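Long-range contacts in putative polysaccharide binding proteins (DUF1812) (Bacteroides thetaiotaomicron VPI-5482, PDB 3GF8), which is probably a lipid-anchored outer-membrane component of fimbriae, thought to take part in fimbrial assembly: residues A83-S88 with E121-G126; Y89-L94 with L104-K109; L145-K150 with R263-H268. All blocks are in the same frame, centred on the assembly; numbering follows the deposited sequence.

Contact 1. Residues A83-S88 with E121-G126; sequences AGARDS and ETLWYG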
# COMPACT_ATOMS: atom_id res chain seq x y z
N ALA A 83 10.28 -2.95 -3.96
CA ALA A 83 10.03 -2.89 -5.38
C ALA A 83 9.17 -1.66 -5.65
O ALA A 83 8.30 -1.31 -4.86
CB ALA A 83 9.35 -4.19 -5.89
N GLY A 84 9.44 -1.02 -6.79
CA GLY A 84 8.78 0.23 -7.14
C GLY A 84 9.28 1.52 -6.48
O GLY A 84 8.78 2.57 -6.84
N ALA A 85 10.23 1.46 -5.53
CA ALA A 85 10.59 2.66 -4.75
C ALA A 85 11.42 3.61 -5.60
O ALA A 85 12.48 3.25 -6.10
CB ALA A 85 11.31 2.32 -3.42
N ARG A 86 10.89 4.81 -5.80
CA ARG A 86 11.59 5.86 -6.55
C ARG A 86 11.55 7.14 -5.75
O ARG A 86 11.85 7.12 -4.55
CB ARG A 86 11.01 6.00 -7.95
CG ARG A 86 11.20 4.74 -8.79
CD ARG A 86 10.60 4.94 -10.17
NE ARG A 86 10.60 3.74 -10.99
CZ ARG A 86 11.59 3.38 -11.80
NH1 ARG A 86 12.68 4.12 -11.90
NH2 ARG A 86 11.49 2.26 -12.50
N ASP A 87 11.12 8.25 -6.34
CA ASP A 87 11.24 9.55 -5.68
C ASP A 87 10.38 9.81 -4.48
O ASP A 87 10.67 10.74 -3.75
CB ASP A 87 11.00 10.66 -6.67
CG ASP A 87 12.09 10.75 -7.69
OD1 ASP A 87 13.25 10.43 -7.33
OD2 ASP A 87 11.80 11.12 -8.86
N SER A 88 9.33 9.03 -4.25
CA SER A 88 8.46 9.31 -3.12
C SER A 88 9.03 8.89 -1.79
O SER A 88 8.58 9.38 -0.74
CB SER A 88 7.09 8.66 -3.28
OG SER A 88 6.47 9.12 -4.46
N GLU A 121 4.21 6.51 -6.73
CA GLU A 121 4.55 5.29 -7.47
C GLU A 121 4.36 4.08 -6.53
O GLU A 121 4.67 4.15 -5.29
CB GLU A 121 5.97 5.35 -8.04
CG GLU A 121 7.12 5.22 -7.04
CD GLU A 121 7.53 6.50 -6.33
OE1 GLU A 121 6.81 7.51 -6.39
OE2 GLU A 121 8.61 6.51 -5.69
N THR A 122 3.79 3.03 -7.10
CA THR A 122 3.33 1.89 -6.33
C THR A 122 4.52 1.19 -5.73
O THR A 122 5.57 1.02 -6.39
CB THR A 122 2.51 0.94 -7.19
OG1 THR A 122 1.32 1.61 -7.59
CG2 THR A 122 2.14 -0.36 -6.42
N LEU A 123 4.34 0.86 -4.45
CA LEU A 123 5.38 0.30 -3.62
C LEU A 123 5.03 -1.15 -3.22
O LEU A 123 3.92 -1.40 -2.74
CB LEU A 123 5.54 1.14 -2.36
CG LEU A 123 6.66 0.68 -1.44
CD1 LEU A 123 8.01 0.94 -2.12
CD2 LEU A 123 6.55 1.42 -0.11
N TRP A 124 5.97 -2.07 -3.44
CA TRP A 124 5.84 -3.46 -2.95
C TRP A 124 6.96 -3.83 -1.99
O TRP A 124 8.11 -3.43 -2.18
CB TRP A 124 5.86 -4.49 -4.11
CG TRP A 124 4.71 -4.46 -5.07
CD1 TRP A 124 3.60 -5.24 -5.03
CD2 TRP A 124 4.59 -3.66 -6.26
NE1 TRP A 124 2.78 -4.96 -6.11
CE2 TRP A 124 3.36 -3.99 -6.87
CE3 TRP A 124 5.39 -2.67 -6.85
CZ2 TRP A 124 2.91 -3.36 -8.04
CZ3 TRP A 124 4.94 -2.06 -8.02
CH2 TRP A 124 3.71 -2.42 -8.60
N TYR A 125 6.59 -4.63 -0.98
CA TYR A 125 7.53 -5.16 0.01
C TYR A 125 7.84 -6.61 -0.32
O TYR A 125 6.95 -7.39 -0.64
CB TYR A 125 6.92 -5.05 1.41
CG TYR A 125 7.70 -5.79 2.44
CD1 TYR A 125 8.89 -5.26 2.95
CD2 TYR A 125 7.27 -7.02 2.93
CE1 TYR A 125 9.63 -5.95 3.91
CE2 TYR A 125 7.99 -7.72 3.89
CZ TYR A 125 9.19 -7.19 4.36
OH TYR A 125 9.92 -7.87 5.29
N GLY A 126 9.12 -6.95 -0.30
CA GLY A 126 9.58 -8.29 -0.62
C GLY A 126 9.94 -8.95 0.67
O GLY A 126 10.87 -8.50 1.33
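Glu121 reaches across to the loop at 86-88 and is gripped there by three hydrogen bonds. Its oxygen OE2 takes two backbone N-H groups. Arg86 N comes to the anti lone pair of Glu121 OE2 at 2.8 Å, in a bent bond. Ser88 N comes to the syn lone pair of the same oxygen, a nearly straight bond with an angle of 167° at the hydrogen. The second oxygen, Glu121 OE1, accepts from the hydroxyl of Ser88, with OG and OE1 2.5 Å apart. That hydroxyl lies on the syn side but 30° out of the carboxylate plane. A chi1 of 73° brings Glu121 CG to 3.1 Å from Gly84 O, and the bend at chi2 places CD toward Ser88. Both oxygens are engaged, which should fix the rotation of the carboxylate. The two N-H groups would probably favour its charged form.

The second kind of bond is backbone pairing. Ala83 and Trp124 form an antiparallel hydrogen-bonded pair, with Ala83 N to Trp124 O and Trp124 N to Ala83 O both at 2.8 Å. Gly84 follows with positive phi. Its CA makes a CH...O contact with Thr122 O at 3.4 Å, and a CB there would clash with that oxygen. Ala83 O is also a polar atom at the indole edge, in the ring plane.

Apolar contacts are few. Ala83 CB meets Trp124 CB at 3.9 Å. Beyond the paired residues, Leu123 CD1 touches Ala85 CB at 3.8 Å.

The pairing joins the end of strand 75-83 to the start of strand 124-133. Strand 139-158 flanks the latter on its other side. The guanidinium of Arg86 lies away from this contact and forms salt bridges with Glu57 and Asp37. Leu123 packs on Trp82 of strand 75-83 and on Tyr89 of strand 89-91.

Contact 2. Residues Y89-L94 with L104-K109; sequences YDITSL and LKLKLK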
# COMPACT_ATOMS: atom_id res chain seq x y z
N TYR A 89 10.04 8.03 -1.82
CA TYR A 89 10.48 7.38 -0.62
C TYR A 89 11.96 7.58 -0.39
O TYR A 89 12.72 7.57 -1.34
CB TYR A 89 10.19 5.89 -0.75
CG TYR A 89 8.84 5.58 -1.31
CD1 TYR A 89 7.72 5.67 -0.52
CD2 TYR A 89 8.67 5.19 -2.63
CE1 TYR A 89 6.46 5.39 -1.00
CE2 TYR A 89 7.40 4.89 -3.12
CZ TYR A 89 6.29 4.99 -2.29
OH TYR A 89 4.98 4.73 -2.73
N ASP A 90 12.34 7.76 0.88
CA ASP A 90 13.74 7.60 1.31
C ASP A 90 13.90 6.28 1.97
O ASP A 90 13.19 5.98 2.94
CB ASP A 90 14.16 8.69 2.31
CG ASP A 90 14.20 10.08 1.67
OD1 ASP A 90 14.81 10.25 0.58
OD2 ASP A 90 13.58 10.99 2.25
N ILE A 91 14.85 5.50 1.47
CA ILE A 91 15.21 4.23 2.09
C ILE A 91 16.58 4.49 2.70
O ILE A 91 17.47 4.99 2.03
CB ILE A 91 15.29 3.09 1.06
CG1 ILE A 91 13.94 2.95 0.30
CG2 ILE A 91 15.68 1.77 1.76
CD1 ILE A 91 14.00 2.06 -1.03
N THR A 92 16.76 4.17 3.97
CA THR A 92 18.06 4.38 4.63
C THR A 92 19.19 3.69 3.85
O THR A 92 18.99 2.62 3.24
CB THR A 92 18.02 3.88 6.09
OG1 THR A 92 17.51 2.57 6.11
CG2 THR A 92 17.08 4.72 6.97
N SER A 93 20.36 4.32 3.83
CA SER A 93 21.57 3.71 3.24
C SER A 93 22.41 3.03 4.25
O SER A 93 22.82 3.63 5.26
CB SER A 93 22.47 4.73 2.57
OG SER A 93 21.70 5.49 1.73
N LEU A 94 22.72 1.79 3.93
CA LEU A 94 23.36 0.88 4.86
C LEU A 94 24.85 0.79 4.55
O LEU A 94 25.30 1.05 3.43
CB LEU A 94 22.69 -0.50 4.76
CG LEU A 94 21.22 -0.62 5.21
CD1 LEU A 94 20.85 -2.08 5.37
CD2 LEU A 94 20.85 0.15 6.48
N LEU A 104 17.34 -0.84 8.23
CA LEU A 104 16.70 -0.58 6.93
C LEU A 104 15.27 -0.08 7.15
O LEU A 104 14.43 -0.79 7.73
CB LEU A 104 16.66 -1.85 6.06
CG LEU A 104 16.21 -1.65 4.62
CD1 LEU A 104 17.16 -0.72 3.97
CD2 LEU A 104 16.13 -2.95 3.82
N LYS A 105 15.00 1.14 6.71
CA LYS A 105 13.69 1.74 6.92
C LYS A 105 13.34 2.52 5.68
O LYS A 105 14.21 3.06 5.04
CB LYS A 105 13.74 2.66 8.11
CG LYS A 105 14.31 2.01 9.37
CD LYS A 105 14.30 2.96 10.52
CE LYS A 105 14.66 2.23 11.78
NZ LYS A 105 15.11 3.17 12.77
N LEU A 106 12.06 2.59 5.36
CA LEU A 106 11.57 3.30 4.21
C LEU A 106 10.62 4.34 4.77
O LEU A 106 9.76 4.04 5.61
CB LEU A 106 10.89 2.34 3.25
CG LEU A 106 10.30 2.88 1.93
CD1 LEU A 106 10.32 1.84 0.84
CD2 LEU A 106 8.91 3.36 2.13
N LYS A 107 10.80 5.59 4.35
CA LYS A 107 9.93 6.65 4.84
C LYS A 107 9.33 7.41 3.66
O LYS A 107 10.05 7.82 2.75
CB LYS A 107 10.69 7.57 5.79
CG LYS A 107 9.82 8.67 6.33
CD LYS A 107 10.57 9.65 7.19
CE LYS A 107 10.43 9.30 8.67
NZ LYS A 107 11.21 10.21 9.54
N LEU A 108 8.01 7.55 3.64
CA LEU A 108 7.35 8.40 2.64
C LEU A 108 7.80 9.84 2.90
O LEU A 108 7.76 10.30 4.04
CB LEU A 108 5.82 8.31 2.76
CG LEU A 108 4.92 9.17 1.89
CD1 LEU A 108 5.11 8.86 0.41
CD2 LEU A 108 3.41 9.00 2.31
N LYS A 109 8.27 10.52 1.86
CA LYS A 109 8.71 11.89 1.98
C LYS A 109 7.53 12.79 2.26
O LYS A 109 6.45 12.62 1.67
CB LYS A 109 9.41 12.34 0.69
CG LYS A 109 10.75 11.61 0.43
CD LYS A 109 11.40 12.21 -0.81
CE LYS A 109 12.61 11.47 -1.29
NZ LYS A 109 12.89 11.81 -2.72
O HOH W 1 14.18 8.95 -3.10
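Tyr89, Ile91, Leu106 and Leu108 meet on one face of an antiparallel strand pair. The pair belongs to a three-stranded antiparallel sheet, with 89-91 at one edge and 105-108 between it and 180-182. The Tyr89 ring crosses Leu106 obliquely, with CD1 of the ring 3.7 Å from Leu106 CD2. Farther along the ring, Tyr89 CE1 meets Leu108 CD1 at 4.0 Å. Ile91 CG1 touches Leu106 CD1, while Ile91 CG2, anti to the backbone N, lies 3.6 Å from Leu104 CD1. Ile91 and Leu104 run side by side and point the same way.

Asp90 and Lys107 stand on the other face and pair through their backbones in both directions. Asp90 also crosses Lys109 at about a right angle. Asp90 OD1 lies 4.1 Å from Lys109 NZ, too far for a salt bridge. The ammonium instead bonds to Asp87 O and to a water, which in turn donates to Tyr89 O at 2.7 Å.

Thr92 extends the ladder beyond the strand: its N bonds to Lys105 O. A chi1 of 50° turns Thr92 OG1 to accept from Lys105 N at 3.0 Å, and the hydroxyl also bonds to Asp103 O.

The Tyr89 face is mostly apolar. Ile91, Leu104 and Leu106 pack on strands 38-44 and 75-83, Leu108 on strand 193-195, and the Tyr89 hydroxyl bonds to Glu121 O. The Asp90 face is charged, with Asp90 itself exposed to solvent.

Contact 3. Residues L145-K150 with R263-H268; sequences LIRDTK and RQSNYH. With EDO (1,2-ethanediol), chain B.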
# COMPACT_ATOMS: atom_id res chain seq x y z
N LEU A 145 6.09 -10.63 -3.09
CA LEU A 145 5.81 -9.19 -3.02
C LEU A 145 4.41 -8.90 -2.52
O LEU A 145 3.42 -9.52 -2.99
CB LEU A 145 5.97 -8.52 -4.40
CG LEU A 145 7.39 -8.50 -4.91
CD1 LEU A 145 7.47 -7.91 -6.37
CD2 LEU A 145 8.24 -7.76 -3.91
N ILE A 146 4.34 -7.93 -1.62
CA ILE A 146 3.11 -7.47 -0.99
C ILE A 146 2.93 -5.98 -1.27
O ILE A 146 3.83 -5.17 -0.97
CB ILE A 146 3.20 -7.70 0.53
CG1 ILE A 146 3.27 -9.22 0.83
CG2 ILE A 146 2.01 -7.05 1.28
CD1 ILE A 146 3.45 -9.50 2.24
N ARG A 147 1.76 -5.60 -1.78
CA ARG A 147 1.53 -4.23 -2.15
C ARG A 147 1.24 -3.42 -0.93
O ARG A 147 0.38 -3.80 -0.12
CB ARG A 147 0.41 -4.08 -3.18
CG ARG A 147 0.31 -2.67 -3.69
CD ARG A 147 -0.50 -2.56 -4.98
NE ARG A 147 -1.00 -1.19 -5.14
CZ ARG A 147 -1.72 -0.77 -6.16
NH1 ARG A 147 -2.09 -1.60 -7.13
NH2 ARG A 147 -2.10 0.49 -6.22
N ASP A 148 1.95 -2.30 -0.80
CA ASP A 148 1.85 -1.47 0.40
C ASP A 148 1.07 -0.16 0.19
O ASP A 148 0.55 0.44 1.16
CB ASP A 148 3.27 -1.13 0.89
CG ASP A 148 3.88 -2.20 1.79
OD1 ASP A 148 3.21 -3.20 2.13
OD2 ASP A 148 5.06 -2.03 2.16
N THR A 149 1.03 0.31 -1.05
CA THR A 149 0.33 1.53 -1.36
C THR A 149 -1.09 1.19 -1.83
O THR A 149 -1.32 0.20 -2.54
CB THR A 149 1.09 2.35 -2.39
OG1 THR A 149 1.48 1.52 -3.47
CG2 THR A 149 2.32 2.99 -1.75
N LYS A 150 -2.05 2.01 -1.38
CA LYS A 150 -3.46 1.72 -1.56
C LYS A 150 -4.17 2.93 -2.21
O LYS A 150 -4.08 4.08 -1.74
CB LYS A 150 -4.07 1.37 -0.19
CG LYS A 150 -3.35 0.25 0.52
CD LYS A 150 -3.54 -1.12 -0.20
CE LYS A 150 -2.41 -2.10 0.12
NZ LYS A 150 -2.69 -3.50 -0.38
N ARG A 263 -4.19 -7.77 0.10
CA ARG A 263 -4.43 -8.28 -1.25
C ARG A 263 -5.10 -7.28 -2.16
O ARG A 263 -4.81 -7.24 -3.35
CB ARG A 263 -5.30 -9.54 -1.21
CG ARG A 263 -4.55 -10.83 -1.05
CD ARG A 263 -5.53 -11.97 -1.23
NE ARG A 263 -4.97 -13.23 -0.77
CZ ARG A 263 -4.20 -14.03 -1.49
NH1 ARG A 263 -3.87 -13.75 -2.75
NH2 ARG A 263 -3.77 -15.15 -0.93
N GLN A 264 -6.03 -6.50 -1.62
CA GLN A 264 -6.76 -5.52 -2.39
C GLN A 264 -6.06 -4.18 -2.29
O GLN A 264 -5.79 -3.69 -1.19
CB GLN A 264 -8.20 -5.38 -1.84
CG GLN A 264 -9.11 -4.43 -2.63
CD GLN A 264 -9.07 -4.70 -4.13
OE1 GLN A 264 -8.13 -4.28 -4.80
NE2 GLN A 264 -10.08 -5.40 -4.65
N SER A 265 -5.77 -3.56 -3.43
CA SER A 265 -5.17 -2.23 -3.37
C SER A 265 -5.92 -1.15 -4.12
O SER A 265 -5.46 0.00 -4.18
CB SER A 265 -3.69 -2.29 -3.80
OG SER A 265 -2.98 -3.19 -2.96
N ASN A 266 -7.05 -1.50 -4.74
CA ASN A 266 -7.94 -0.51 -5.30
C ASN A 266 -9.30 -0.62 -4.70
O ASN A 266 -9.95 -1.65 -4.83
CB ASN A 266 -8.08 -0.69 -6.79
CG ASN A 266 -6.79 -0.56 -7.49
OD1 ASN A 266 -6.15 -1.56 -7.81
ND2 ASN A 266 -6.35 0.67 -7.71
N TYR A 267 -9.75 0.47 -4.09
CA TYR A 267 -11.01 0.49 -3.38
C TYR A 267 -11.86 1.60 -3.93
O TYR A 267 -11.51 2.77 -3.80
CB TYR A 267 -10.75 0.73 -1.91
CG TYR A 267 -9.94 -0.34 -1.21
CD1 TYR A 267 -8.58 -0.33 -1.23
CD2 TYR A 267 -10.58 -1.34 -0.48
CE1 TYR A 267 -7.85 -1.30 -0.58
CE2 TYR A 267 -9.85 -2.32 0.18
CZ TYR A 267 -8.49 -2.28 0.12
OH TYR A 267 -7.76 -3.23 0.78
N HIS A 268 -12.96 1.26 -4.57
CA HIS A 268 -13.88 2.27 -5.01
C HIS A 268 -15.08 2.19 -4.11
O HIS A 268 -15.84 1.23 -4.18
CB HIS A 268 -14.31 2.02 -6.45
CG HIS A 268 -15.24 3.08 -6.97
ND1 HIS A 268 -15.69 3.10 -8.27
CD2 HIS A 268 -15.80 4.15 -6.36
CE1 HIS A 268 -16.49 4.13 -8.44
NE2 HIS A 268 -16.58 4.79 -7.30
C1 EDO B . -9.70 2.62 -7.57
O1 EDO B . -8.33 2.36 -7.92
C2 EDO B . -10.45 3.12 -8.81
O2 EDO B . -11.66 2.39 -9.04
O HOH W 2 -3.80 0.49 -8.81
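The join between strand 139-158 and strand 266-273, which run parallel, begins where Lys150 and Arg147 close around Ser265. Lys150 bends at chi2 (-68°), which turns CD back toward the other segment. Its NZ donates to Ser265 OG at 2.6 Å, its shortest bond, and to Gln264 O at 3.2 Å. A third bond, to Arg147 O, stays within the segment. NZ lies above the Gln264 and Arg147 carbonyl planes, 56° and 52° out. With Leu261 O, four acceptors surround three N-H groups, so not every one can have its own.

Leu261 is in the last turn of helix 257-263 and Gln264 is the first residue after it. The ammonium thus sits at a helix end, whose dipole would probably favour its charge. An alanine in place of Lys150 would probably leave Ser265 OG without this donor and the helix end without its positive mate.

Ser265 CB lies over one face of the Arg147 guanidinium, 3.2 Å from Arg147 NE, toward its rim. Arg147 NE bonds to Thr149 O, 3.0 Å away. A water in the guanidinium plane accepts from Arg147 NH2 and from Asn266 ND2. Asn266 ND2 also binds O1 of a 1,2-ethanediol at 2.6 Å.

Overall arrangement
From the N terminus, strand 75-83 leads into the first segment of contact 1. The chain then makes the 89-91 and 105-108 hairpin of contact 2, which closes the loop 95-103, before 121-126 returns to close contact 1. Contact 2 therefore nests within contact 1. The two touch through Tyr89 OH to Glu121 O and Lys109 NZ to Asp87 O. Strand 124-133 is followed by strand 139-158, its antiparallel neighbour, which carries the first segment of contact 3. Contacts 1 and 3 meet there through backbone bonds such as Tyr125 N to Ile146 O. Contact 3 follows in series and closes a long loop at 263-268, joining strand 139-158 to strand 266-273 near the chain's centre.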